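Local coordinates for nitrogen regulatory protein P-II (Thiomonas intermedia, PDB 5D4N) that binds adenine nucleotides between the subunits of its trimer and, as a carboxysome-associated PII-like protein that responds to bicarbonate, probably regulates partner proteins, at residues 21-24 with 25-29; 43-47 with 48-52; 76-79 with 80-84. All coordinates share one frame; numbering follows the deposited sequence.

Contact 1. Residues 21-24 with 25-29; sequences KEFA and TDLLD
Phe23 and Leu27, one turn apart on helix 21-31, make the closest apolar pairing here: ring atom CE1 of Phe23 comes 3.6 Å from CD1 of Leu27, with CZ of the ring next in line. The methyl approaches the ring obliquely. In Phe23, CG anti to the backbone N (chi1 173°) puts the ring on the side of its own carbonyl carbon, where Leu27 lies. A looser apolar contact joins Lys21 and Thr25, whose CG and CG2 are 4.1 Å apart; beyond CG the lysine chain leads away from the threonine.

The polar framework is the i to i+4 ladder of the helix. Thr25 N gives a bond of 2.8 Å to Lys21 O that is almost straight, 176° at the hydrogen. Asp26 N to Glu22 O, Leu27 N to Phe23 O and Leu28 N to Ala24 O follow, each more bent. Thr25 turns OG1 back over the preceding turn, leaving it 3.3 Å from Lys21 O and at similar range from Glu22 O.

Charge enters at Glu22 and Asp26, on the exposed side. Their carboxylate planes are only 19° apart, and OE1 of Glu22 lies 4.1 Å from OD2 of Asp26.

The buried side, formed by Ala24, Thr25 and Leu28, packs on the sheet: Ala24 meets Leu16 and Ile66, Thr25 meets Tyr36, and Leu28 meets Ile14. Phe23 also stacks on Phe85 of helix 72-88. The chemistry is that of an amphipathic helix lying on a sheet, largely apolar toward the strands, with the acidic Glu22 and Asp26 on the outer side, and the closeness of two carboxylates probably makes it slightly harder for both to be ionised together.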
ATOM      1  N   LYS A  21       3.907  -9.222 -15.550  1.00 25.94           N
ATOM      2  CA  LYS A  21       2.644  -8.508 -15.326  1.00 23.86           C
ATOM      3  C   LYS A  21       1.451  -9.235 -15.952  1.00 27.23           C
ATOM      4  O   LYS A  21       0.435  -9.443 -15.268  1.00 26.57           O
ATOM      5  CB  LYS A  21       2.728  -7.078 -15.873  1.00 26.57           C
ATOM      6  CG  LYS A  21       1.423  -6.251 -15.699  1.00 29.49           C
ATOM      7  CD  LYS A  21       1.604  -4.804 -16.163  1.00 34.96           C
ATOM      8  CE  LYS A  21       1.377  -4.607 -17.629  1.00 53.54           C
ATOM      9  NZ  LYS A  21       1.531  -3.171 -17.995  1.00 74.29           N
ATOM     10  N   GLU A  22       1.579  -9.640 -17.216  1.00 25.79           N
ATOM     11  CA  GLU A  22       0.471 -10.295 -17.911  1.00 25.65           C
ATOM     12  C   GLU A  22       0.062 -11.619 -17.250  1.00 28.87           C
ATOM     13  O   GLU A  22      -1.131 -11.881 -17.135  1.00 29.09           O
ATOM     14  CB  GLU A  22       0.760 -10.425 -19.411  1.00 27.97           C
ATOM     15  CG  GLU A  22      -0.411 -10.940 -20.216  1.00 40.06           C
ATOM     16  CD  GLU A  22      -0.042 -11.333 -21.629  1.00 59.30           C
ATOM     17  OE1 GLU A  22       0.452 -12.469 -21.814  1.00 52.59           O
ATOM     18  OE2 GLU A  22      -0.238 -10.504 -22.547  1.00 55.82           O
ATOM     19  N   PHE A  23       1.034 -12.423 -16.756  1.00 26.02           N
ATOM     20  CA  PHE A  23       0.732 -13.674 -16.064  1.00 25.74           C
ATOM     21  C   PHE A  23      -0.150 -13.362 -14.846  1.00 27.01           C
ATOM     22  O   PHE A  23      -1.183 -14.016 -14.619  1.00 28.82           O
ATOM     23  CB  PHE A  23       2.030 -14.331 -15.597  1.00 26.66           C
ATOM     24  CG  PHE A  23       1.826 -15.541 -14.725  1.00 27.87           C
ATOM     25  CD1 PHE A  23       1.692 -15.412 -13.346  1.00 30.17           C
ATOM     26  CD2 PHE A  23       1.794 -16.821 -15.275  1.00 32.98           C
ATOM     27  CE1 PHE A  23       1.441 -16.524 -12.544  1.00 31.73           C
ATOM     28  CE2 PHE A  23       1.590 -17.946 -14.456  1.00 36.83           C
ATOM     29  CZ  PHE A  23       1.383 -17.779 -13.096  1.00 33.47           C
ATOM     30  N   ALA A  24       0.275 -12.371 -14.068  1.00 23.31           N
ATOM     31  CA  ALA A  24      -0.464 -12.005 -12.857  1.00 22.91           C
ATOM     32  C   ALA A  24      -1.845 -11.438 -13.155  1.00 24.50           C
ATOM     33  O   ALA A  24      -2.821 -11.867 -12.532  1.00 25.57           O
ATOM     34  CB  ALA A  24       0.341 -11.014 -12.063  1.00 23.00           C
ATOM     35  N   THR A  25      -1.944 -10.461 -14.077  1.00 23.89           N
ATOM     36  CA  THR A  25      -3.268  -9.859 -14.429  1.00 24.33           C
ATOM     37  C   THR A  25      -4.204 -10.894 -15.055  1.00 28.16           C
ATOM     38  O   THR A  25      -5.410 -10.888 -14.780  1.00 28.16           O
ATOM     39  CB  THR A  25      -3.125  -8.576 -15.229  1.00 30.62           C
ATOM     40  OG1 THR A  25      -2.548  -8.890 -16.514  1.00 31.45           O
ATOM     41  CG2 THR A  25      -2.321  -7.499 -14.456  1.00 27.68           C
ATOM     42  N   ASP A  26      -3.640 -11.858 -15.822  1.00 25.60           N
ATOM     43  CA  ASP A  26      -4.450 -12.941 -16.373  1.00 26.28           C
ATOM     44  C   ASP A  26      -5.036 -13.816 -15.252  1.00 29.25           C
ATOM     45  O   ASP A  26      -6.200 -14.196 -15.354  1.00 30.68           O
ATOM     46  CB  ASP A  26      -3.645 -13.820 -17.319  1.00 28.22           C
ATOM     47  CG  ASP A  26      -3.409 -13.255 -18.702  1.00 32.40           C
ATOM     48  OD1 ASP A  26      -4.034 -12.207 -19.045  1.00 31.47           O
ATOM     49  OD2 ASP A  26      -2.616 -13.853 -19.444  1.00 34.81           O
ATOM     50  N   LEU A  27      -4.250 -14.119 -14.190  1.00 27.56           N
ATOM     51  CA  LEU A  27      -4.792 -14.873 -13.043  1.00 28.20           C
ATOM     52  C   LEU A  27      -5.918 -14.096 -12.389  1.00 30.86           C
ATOM     53  O   LEU A  27      -6.947 -14.674 -12.011  1.00 29.71           O
ATOM     54  CB  LEU A  27      -3.718 -15.135 -11.981  1.00 28.48           C
ATOM     55  CG  LEU A  27      -2.754 -16.287 -12.267  1.00 33.90           C
ATOM     56  CD1 LEU A  27      -1.815 -16.470 -11.085  1.00 33.32           C
ATOM     57  CD2 LEU A  27      -3.492 -17.578 -12.593  1.00 38.11           C
ATOM     58  N   LEU A  28      -5.722 -12.787 -12.216  1.00 27.70           N
ATOM     59  CA  LEU A  28      -6.770 -11.968 -11.590  1.00 27.56           C
ATOM     60  C   LEU A  28      -8.024 -11.952 -12.447  1.00 31.86           C
ATOM     61  O   LEU A  28      -9.100 -12.188 -11.923  1.00 30.41           O
ATOM     62  CB  LEU A  28      -6.288 -10.538 -11.321  1.00 26.69           C
ATOM     63  CG  LEU A  28      -5.081 -10.400 -10.384  1.00 29.52           C
ATOM     64  CD1 LEU A  28      -4.585  -8.977 -10.392  1.00 28.39           C
ATOM     65  CD2 LEU A  28      -5.418 -10.838  -8.970  1.00 28.79           C
ATOM     66  N   ASP A  29      -7.883 -11.697 -13.762  1.00 29.10           N
ATOM     67  CA  ASP A  29      -9.044 -11.666 -14.678  1.00 30.11           C
ATOM     68  C   ASP A  29      -9.804 -12.969 -14.648  1.00 35.20           C
ATOM     69  O   ASP A  29     -11.041 -12.966 -14.529  1.00 35.06           O
ATOM     70  CB  ASP A  29      -8.625 -11.297 -16.116  1.00 32.01           C
ATOM     71  CG  ASP A  29      -8.082  -9.891 -16.266  1.00 34.15           C
ATOM     72  OD1 ASP A  29      -8.265  -9.073 -15.323  1.00 37.34           O
ATOM     73  OD2 ASP A  29      -7.407  -9.622 -17.294  1.00 38.41           O
TER

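Contact 2. Residues 43-47 with 48-52; sequences SGKGS and HGMYE. With ADP (adenosine-5'-diphosphate), chain D.
Ser43, late in strand 36-46, sets its OG 3.5 Å from CA of Glu52, while that hydroxyl bonds to Gly53 N just beyond. Gly44 and Tyr51 form an antiparallel hydrogen-bonded pair: Tyr51 N reaches Gly44 O at 2.8 Å and 174°, and Gly44 N returns a bond to Tyr51 O in the carbonyl plane. A CB on Gly44 would run into O2' of ADP. On the other face of the hairpin, Lys45 CB lies 3.5 Å from Met50 SD. The methionine's bend at chi2 lays the sulfur there, and the one at chi3 turns CE toward Gly44 O.

Gly46 N bonds to Gly49 O, and a side chain on Gly46 would collide with O3A of the diphosphate. At the turn, Ser47 N gives ADP O2A a straight bond of 2.8 Å (172°). With chi1 at 53°, its OG swings in beside the phosphates, 2.7 Å from ADP O1B and also close to O2A, so its one proton has a choice. His48 N bonds to ADP O3B, and its ring presents ND1 in plane to ADP O1B at 2.9 Å, so two side chains converge on that oxygen. Tyr51 runs alongside the nucleotide from CD2, 3.3 Å from the ribose O3', to OH, 2.9 Å from ADP O2B and hydrogen-bonded to Ser90 OG. With Tyr51 replaced by an alanine, Ser90 OG would probably lose this mate and a gap open beside the ribose and diphosphate.

The hairpin joins strand 36-46 to strand 49-52 at an edge of the chain's sheet. Ser43 to Lys45 also pair antiparallel with a strand of the third subunit, whose Thr37, Ala69 and Lys105 complete the ADP site.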
ATOM      1  N   SER A  43      11.543  -0.344  -6.451  1.00 25.83           N
ATOM      2  CA  SER A  43      12.860  -0.871  -6.092  1.00 23.99           C
ATOM      3  C   SER A  43      12.660  -1.751  -4.894  1.00 26.16           C
ATOM      4  O   SER A  43      11.609  -1.697  -4.260  1.00 24.89           O
ATOM      5  CB  SER A  43      13.842   0.247  -5.818  1.00 26.54           C
ATOM      6  OG  SER A  43      14.058   0.897  -7.067  1.00 28.44           O
ATOM      7  N   GLY A  44      13.596  -2.620  -4.620  1.00 24.22           N
ATOM      8  CA  GLY A  44      13.371  -3.490  -3.475  1.00 25.20           C
ATOM      9  C   GLY A  44      14.563  -4.346  -3.180  1.00 27.70           C
ATOM     10  O   GLY A  44      15.433  -4.510  -4.036  1.00 27.28           O
ATOM     11  N   LYS A  45      14.593  -4.900  -1.958  1.00 23.19           N
ATOM     12  CA  LYS A  45      15.609  -5.838  -1.548  1.00 24.48           C
ATOM     13  C   LYS A  45      14.940  -7.172  -1.397  1.00 28.85           C
ATOM     14  O   LYS A  45      13.942  -7.283  -0.687  1.00 26.52           O
ATOM     15  CB  LYS A  45      16.229  -5.424  -0.213  1.00 26.77           C
ATOM     16  CG  LYS A  45      17.207  -6.447   0.363  1.00 29.51           C
ATOM     17  CD  LYS A  45      17.867  -5.839   1.622  1.00 39.08           C
ATOM     18  CE  LYS A  45      18.841  -6.781   2.292  1.00 48.19           C
ATOM     19  NZ  LYS A  45      20.121  -6.844   1.542  1.00 63.99           N
ATOM     20  N   GLY A  46      15.488  -8.139  -2.113  1.00 30.36           N
ATOM     21  CA  GLY A  46      15.047  -9.521  -2.112  1.00 31.86           C
ATOM     22  C   GLY A  46      16.102 -10.408  -1.473  1.00 38.19           C
ATOM     23  O   GLY A  46      17.181  -9.933  -1.093  1.00 35.14           O
ATOM     24  N   SER A  47      15.771 -11.696  -1.326  1.00 38.88           N
ATOM     25  CA  SER A  47      16.668 -12.663  -0.680  1.00 42.51           C
ATOM     26  C   SER A  47      18.004 -12.869  -1.413  1.00 52.46           C
ATOM     27  O   SER A  47      19.008 -13.205  -0.771  1.00 54.00           O
ATOM     28  CB  SER A  47      15.955 -13.994  -0.471  1.00 46.42           C
ATOM     29  OG  SER A  47      15.386 -14.468  -1.681  1.00 54.25           O
ATOM     30  N   HIS A  48      18.020 -12.640  -2.740  1.00 51.16           N
ATOM     31  CA  HIS A  48      19.197 -12.849  -3.594  1.00 52.95           C
ATOM     32  C   HIS A  48      19.847 -11.581  -4.154  1.00 56.04           C
ATOM     33  O   HIS A  48      20.863 -11.674  -4.851  1.00 58.13           O
ATOM     34  CB  HIS A  48      18.866 -13.847  -4.715  1.00 54.95           C
ATOM     35  CG  HIS A  48      18.622 -15.236  -4.211  1.00 59.97           C
ATOM     36  ND1 HIS A  48      17.404 -15.602  -3.657  1.00 61.69           N
ATOM     37  CD2 HIS A  48      19.460 -16.299  -4.167  1.00 63.64           C
ATOM     38  CE1 HIS A  48      17.534 -16.875  -3.313  1.00 62.55           C
ATOM     39  NE2 HIS A  48      18.753 -17.339  -3.600  1.00 63.97           N
ATOM     40  N   GLY A  49      19.293 -10.415  -3.820  1.00 48.56           N
ATOM     41  CA  GLY A  49      19.835  -9.146  -4.277  1.00 46.29           C
ATOM     42  C   GLY A  49      18.839  -8.004  -4.364  1.00 44.10           C
ATOM     43  O   GLY A  49      17.691  -8.120  -3.933  1.00 41.55           O
ATOM     44  N   MET A  50      19.314  -6.891  -4.914  1.00 40.20           N
ATOM     45  CA  MET A  50      18.559  -5.653  -5.086  1.00 38.03           C
ATOM     46  C   MET A  50      17.930  -5.559  -6.461  1.00 39.91           C
ATOM     47  O   MET A  50      18.500  -6.034  -7.451  1.00 40.72           O
ATOM     48  CB  MET A  50      19.449  -4.427  -4.867  1.00 40.43           C
ATOM     49  CG  MET A  50      20.131  -4.380  -3.481  1.00 44.33           C
ATOM     50  SD  MET A  50      18.974  -4.267  -2.074  1.00 45.98           S
ATOM     51  CE  MET A  50      18.099  -2.808  -2.510  1.00 39.50           C
ATOM     52  N   TYR A  51      16.732  -4.979  -6.506  1.00 30.12           N
ATOM     53  CA  TYR A  51      16.032  -4.657  -7.739  1.00 28.59           C
ATOM     54  C   TYR A  51      15.932  -3.137  -7.720  1.00 29.70           C
ATOM     55  O   TYR A  51      15.381  -2.574  -6.771  1.00 28.76           O
ATOM     56  CB  TYR A  51      14.616  -5.264  -7.765  1.00 29.35           C
ATOM     57  CG  TYR A  51      14.588  -6.763  -7.961  1.00 32.90           C
ATOM     58  CD1 TYR A  51      14.532  -7.315  -9.234  1.00 35.97           C
ATOM     59  CD2 TYR A  51      14.661  -7.631  -6.872  1.00 33.93           C
ATOM     60  CE1 TYR A  51      14.515  -8.699  -9.424  1.00 38.75           C
ATOM     61  CE2 TYR A  51      14.632  -9.015  -7.051  1.00 34.81           C
ATOM     62  CZ  TYR A  51      14.569  -9.542  -8.328  1.00 44.13           C
ATOM     63  OH  TYR A  51      14.608 -10.903  -8.518  1.00 51.44           O
ATOM     64  N   GLU A  52      16.525  -2.454  -8.700  1.00 29.09           N
ATOM     65  CA  GLU A  52      16.434  -1.000  -8.757  1.00 29.28           C
ATOM     66  C   GLU A  52      15.741  -0.630 -10.064  1.00 29.69           C
ATOM     67  O   GLU A  52      16.354  -0.751 -11.144  1.00 27.33           O
ATOM     68  CB  GLU A  52      17.817  -0.341  -8.675  1.00 32.34           C
ATOM     69  CG  GLU A  52      18.649  -0.731  -7.467  1.00 44.37           C
ATOM     70  CD  GLU A  52      18.972   0.455  -6.592  1.00 70.65           C
ATOM     71  OE1 GLU A  52      18.109   0.836  -5.769  1.00 67.03           O
ATOM     72  OE2 GLU A  52      20.060   1.045  -6.776  1.00 57.10           O
TER
HETATM   73  PB  ADP D 201      15.132 -12.512  -5.018  0.50 32.66           P
HETATM   74  O1B ADP D 201      15.332 -13.692  -4.235  0.50 33.18           O
HETATM   75  O2B ADP D 201      15.142 -12.862  -6.479  0.50 32.64           O
HETATM   76  O3B ADP D 201      16.243 -11.517  -4.764  0.50 35.98           O
HETATM   77  PA  ADP D 201      12.588 -12.013  -3.494  1.00 30.71           P
HETATM   78  O1A ADP D 201      11.488 -12.924  -3.908  1.00 27.76           O
HETATM   79  O2A ADP D 201      13.157 -12.433  -2.120  1.00 35.04           O
HETATM   80  O3A ADP D 201      13.713 -11.875  -4.628  1.00 30.37           O
HETATM   81  O5' ADP D 201      12.002 -10.541  -3.353  1.00 26.83           O
HETATM   82  C5' ADP D 201      11.553  -9.856  -4.534  1.00 25.44           C
HETATM   83  C4' ADP D 201      10.977  -8.518  -4.147  1.00 22.48           C
HETATM   84  O4' ADP D 201       9.862  -8.716  -3.255  1.00 22.55           O
HETATM   85  C3' ADP D 201      11.931  -7.637  -3.354  1.00 22.15           C
HETATM   86  O3' ADP D 201      12.858  -6.956  -4.195  1.00 25.77           O
HETATM   87  C2' ADP D 201      10.950  -6.682  -2.675  1.00 20.10           C
HETATM   88  O2' ADP D 201      10.493  -5.732  -3.617  1.00 21.68           O
HETATM   89  C1' ADP D 201       9.787  -7.624  -2.341  1.00 22.21           C
HETATM   90  N9  ADP D 201       9.879  -8.141  -0.979  1.00 22.95           N
HETATM   91  C8  ADP D 201      10.509  -9.282  -0.553  1.00 24.08           C
HETATM   92  N7  ADP D 201      10.534  -9.425   0.750  1.00 24.79           N
HETATM   93  C5  ADP D 201       9.862  -8.305   1.216  1.00 22.96           C
HETATM   94  C6  ADP D 201       9.509  -7.882   2.516  1.00 23.72           C
HETATM   95  N6  ADP D 201       9.885  -8.527   3.632  1.00 24.62           N
HETATM   96  N1  ADP D 201       8.764  -6.757   2.628  1.00 22.05           N
HETATM   97  C2  ADP D 201       8.431  -6.088   1.517  1.00 21.58           C
HETATM   98  N3  ADP D 201       8.735  -6.373   0.246  1.00 22.51           N
HETATM   99  C4  ADP D 201       9.444  -7.510   0.163  1.00 21.66           C

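Contact 3. Residues 76-79 with 80-84; sequences GPLL and EGFQP
Phe82 sits one turn beyond Leu78 on helix 72-88, and its side chain can be traced outward from the backbone. CB lies 3.7 Å from Leu78 O, the same carbonyl that accepts the bond from Phe82 N at 2.9 Å, and only slightly farther from Leu79 O. With CG beside the backbone N (chi1 -80°), the ring starts out next to that carbonyl, and CD2 is its nearest atom, 3.3 Å from Leu78 O in an oblique approach. Farther out, CE2 meets Leu78 CD2 at 4.5 Å, a loose apolar touch. Beyond the segments the ring packs against Ile14 of strand 7-17 and against helix 21-31.

On the exposed side Glu80 runs extended alongside Gly76, its CG 3.4 Å from Gly76 O, which also accepts the bond from Glu80 N. Gly81 N closes the next turn on Pro77 O, and Gln83 N the one after on Leu79 O.

Leu79 faces Leu6 of the third subunit, while Leu78 and Phe82 turn inward. The arrangement is that of an amphipathic helix in the ferredoxin-like PII fold, packed beside its partner helix on one face of the antiparallel sheet.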
ATOM      1  N   GLY A  76      -8.082 -17.838  -1.729  1.00 34.48           N
ATOM      2  CA  GLY A  76      -7.575 -19.203  -1.861  1.00 35.14           C
ATOM      3  C   GLY A  76      -7.250 -19.578  -3.296  1.00 38.65           C
ATOM      4  O   GLY A  76      -6.092 -19.889  -3.593  1.00 39.31           O
ATOM      5  N   PRO A  77      -8.228 -19.453  -4.235  1.00 38.26           N
ATOM      6  CA  PRO A  77      -7.943 -19.785  -5.649  1.00 38.42           C
ATOM      7  C   PRO A  77      -6.816 -18.955  -6.269  1.00 37.18           C
ATOM      8  O   PRO A  77      -5.985 -19.495  -7.021  1.00 37.39           O
ATOM      9  CB  PRO A  77      -9.287 -19.543  -6.340  1.00 41.13           C
ATOM     10  CG  PRO A  77     -10.320 -19.749  -5.247  1.00 46.90           C
ATOM     11  CD  PRO A  77      -9.662 -19.132  -4.042  1.00 41.56           C
ATOM     12  N   LEU A  78      -6.732 -17.659  -5.888  1.00 31.85           N
ATOM     13  CA  LEU A  78      -5.686 -16.778  -6.376  1.00 29.72           C
ATOM     14  C   LEU A  78      -4.329 -17.205  -5.875  1.00 32.80           C
ATOM     15  O   LEU A  78      -3.401 -17.312  -6.675  1.00 33.09           O
ATOM     16  CB  LEU A  78      -5.947 -15.302  -6.007  1.00 28.69           C
ATOM     17  CG  LEU A  78      -6.951 -14.604  -6.930  1.00 33.24           C
ATOM     18  CD1 LEU A  78      -7.322 -13.246  -6.402  1.00 32.23           C
ATOM     19  CD2 LEU A  78      -6.450 -14.544  -8.361  1.00 34.73           C
ATOM     20  N   LEU A  79      -4.211 -17.471  -4.565  1.00 31.92           N
ATOM     21  CA  LEU A  79      -2.939 -17.884  -3.969  1.00 33.09           C
ATOM     22  C   LEU A  79      -2.476 -19.222  -4.528  1.00 37.04           C
ATOM     23  O   LEU A  79      -1.282 -19.388  -4.751  1.00 37.52           O
ATOM     24  CB  LEU A  79      -3.001 -17.921  -2.449  1.00 35.28           C
ATOM     25  CG  LEU A  79      -3.171 -16.560  -1.775  1.00 39.90           C
ATOM     26  CD1 LEU A  79      -3.204 -16.724  -0.289  1.00 41.29           C
ATOM     27  CD2 LEU A  79      -2.069 -15.580  -2.171  1.00 43.79           C
ATOM     28  N   GLU A  80      -3.421 -20.123  -4.816  1.00 34.46           N
ATOM     29  CA  GLU A  80      -3.151 -21.427  -5.438  1.00 36.36           C
ATOM     30  C   GLU A  80      -2.534 -21.215  -6.815  1.00 39.53           C
ATOM     31  O   GLU A  80      -1.585 -21.926  -7.169  1.00 39.89           O
ATOM     32  CB  GLU A  80      -4.438 -22.248  -5.523  1.00 39.83           C
ATOM     33  CG  GLU A  80      -4.806 -22.924  -4.212  1.00 59.82           C
ATOM     34  CD  GLU A  80      -6.222 -23.467  -4.129  1.00 90.29           C
ATOM     35  OE1 GLU A  80      -6.714 -24.024  -5.138  1.00 76.54           O
ATOM     36  OE2 GLU A  80      -6.838 -23.339  -3.046  1.00 93.73           O
ATOM     37  N   GLY A  81      -3.020 -20.190  -7.529  1.00 35.81           N
ATOM     38  CA  GLY A  81      -2.523 -19.822  -8.848  1.00 35.60           C
ATOM     39  C   GLY A  81      -1.150 -19.197  -8.790  1.00 41.72           C
ATOM     40  O   GLY A  81      -0.322 -19.439  -9.662  1.00 43.72           O
ATOM     41  N   PHE A  82      -0.910 -18.355  -7.769  1.00 36.26           N
ATOM     42  CA  PHE A  82       0.367 -17.671  -7.590  1.00 34.86           C
ATOM     43  C   PHE A  82       1.462 -18.584  -7.025  1.00 44.24           C
ATOM     44  O   PHE A  82       2.637 -18.315  -7.257  1.00 42.47           O
ATOM     45  CB  PHE A  82       0.215 -16.353  -6.796  1.00 33.55           C
ATOM     46  CG  PHE A  82      -0.283 -15.196  -7.637  1.00 32.15           C
ATOM     47  CD1 PHE A  82       0.543 -14.583  -8.573  1.00 32.46           C
ATOM     48  CD2 PHE A  82      -1.586 -14.735  -7.515  1.00 32.68           C
ATOM     49  CE1 PHE A  82       0.073 -13.529  -9.363  1.00 31.55           C
ATOM     50  CE2 PHE A  82      -2.064 -13.688  -8.327  1.00 32.14           C
ATOM     51  CZ  PHE A  82      -1.225 -13.072  -9.229  1.00 30.26           C
ATOM     52  N   GLN A  83       1.091 -19.660  -6.324  1.00 44.87           N
ATOM     53  CA  GLN A  83       2.052 -20.588  -5.702  1.00 45.57           C
ATOM     54  C   GLN A  83       3.183 -21.142  -6.607  1.00 49.16           C
ATOM     55  O   GLN A  83       4.358 -20.905  -6.285  1.00 50.06           O
ATOM     56  CB  GLN A  83       1.329 -21.688  -4.910  1.00 48.55           C
ATOM     57  CG  GLN A  83       2.295 -22.661  -4.227  1.00 70.78           C
ATOM     58  CD  GLN A  83       1.614 -23.850  -3.603  1.00 98.50           C
ATOM     59  OE1 GLN A  83       0.391 -24.068  -3.723  1.00 95.02           O
ATOM     60  NE2 GLN A  83       2.405 -24.655  -2.914  1.00 95.58           N
ATOM     61  N   PRO A  84       2.894 -21.836  -7.743  1.00 45.57           N
ATOM     62  CA  PRO A  84       3.996 -22.326  -8.585  1.00 44.86           C
ATOM     63  C   PRO A  84       4.825 -21.168  -9.118  1.00 42.13           C
ATOM     64  O   PRO A  84       6.036 -21.297  -9.239  1.00 43.42           O
ATOM     65  CB  PRO A  84       3.285 -23.066  -9.719  1.00 47.64           C
ATOM     66  CG  PRO A  84       1.962 -23.406  -9.174  1.00 54.23           C
ATOM     67  CD  PRO A  84       1.596 -22.242  -8.321  1.00 47.45           C
TER

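Contacts 1 and 3 belong to the two helices that lie side by side on the sheet; the contact centres are about 12 Å apart. Apolar side chains pack there on one another and on backbone carbonyls: Ala24 CB meets Phe82 CE1 at 3.7 Å, Leu27 CD1 lies 3.6 Å from Gly81 O, and the CD2 atoms of Leu28 and Leu78 are 3.9 Å apart. Contact 2 stands away from both, its nearest atoms about 12 Å from contact 1 and about 13 Å from contact 3, and it alone of the three holds the ADP. The helices come nearer to the AMP, about 8 Å from the side chain of Leu28 and about 10 Å from that of Leu78.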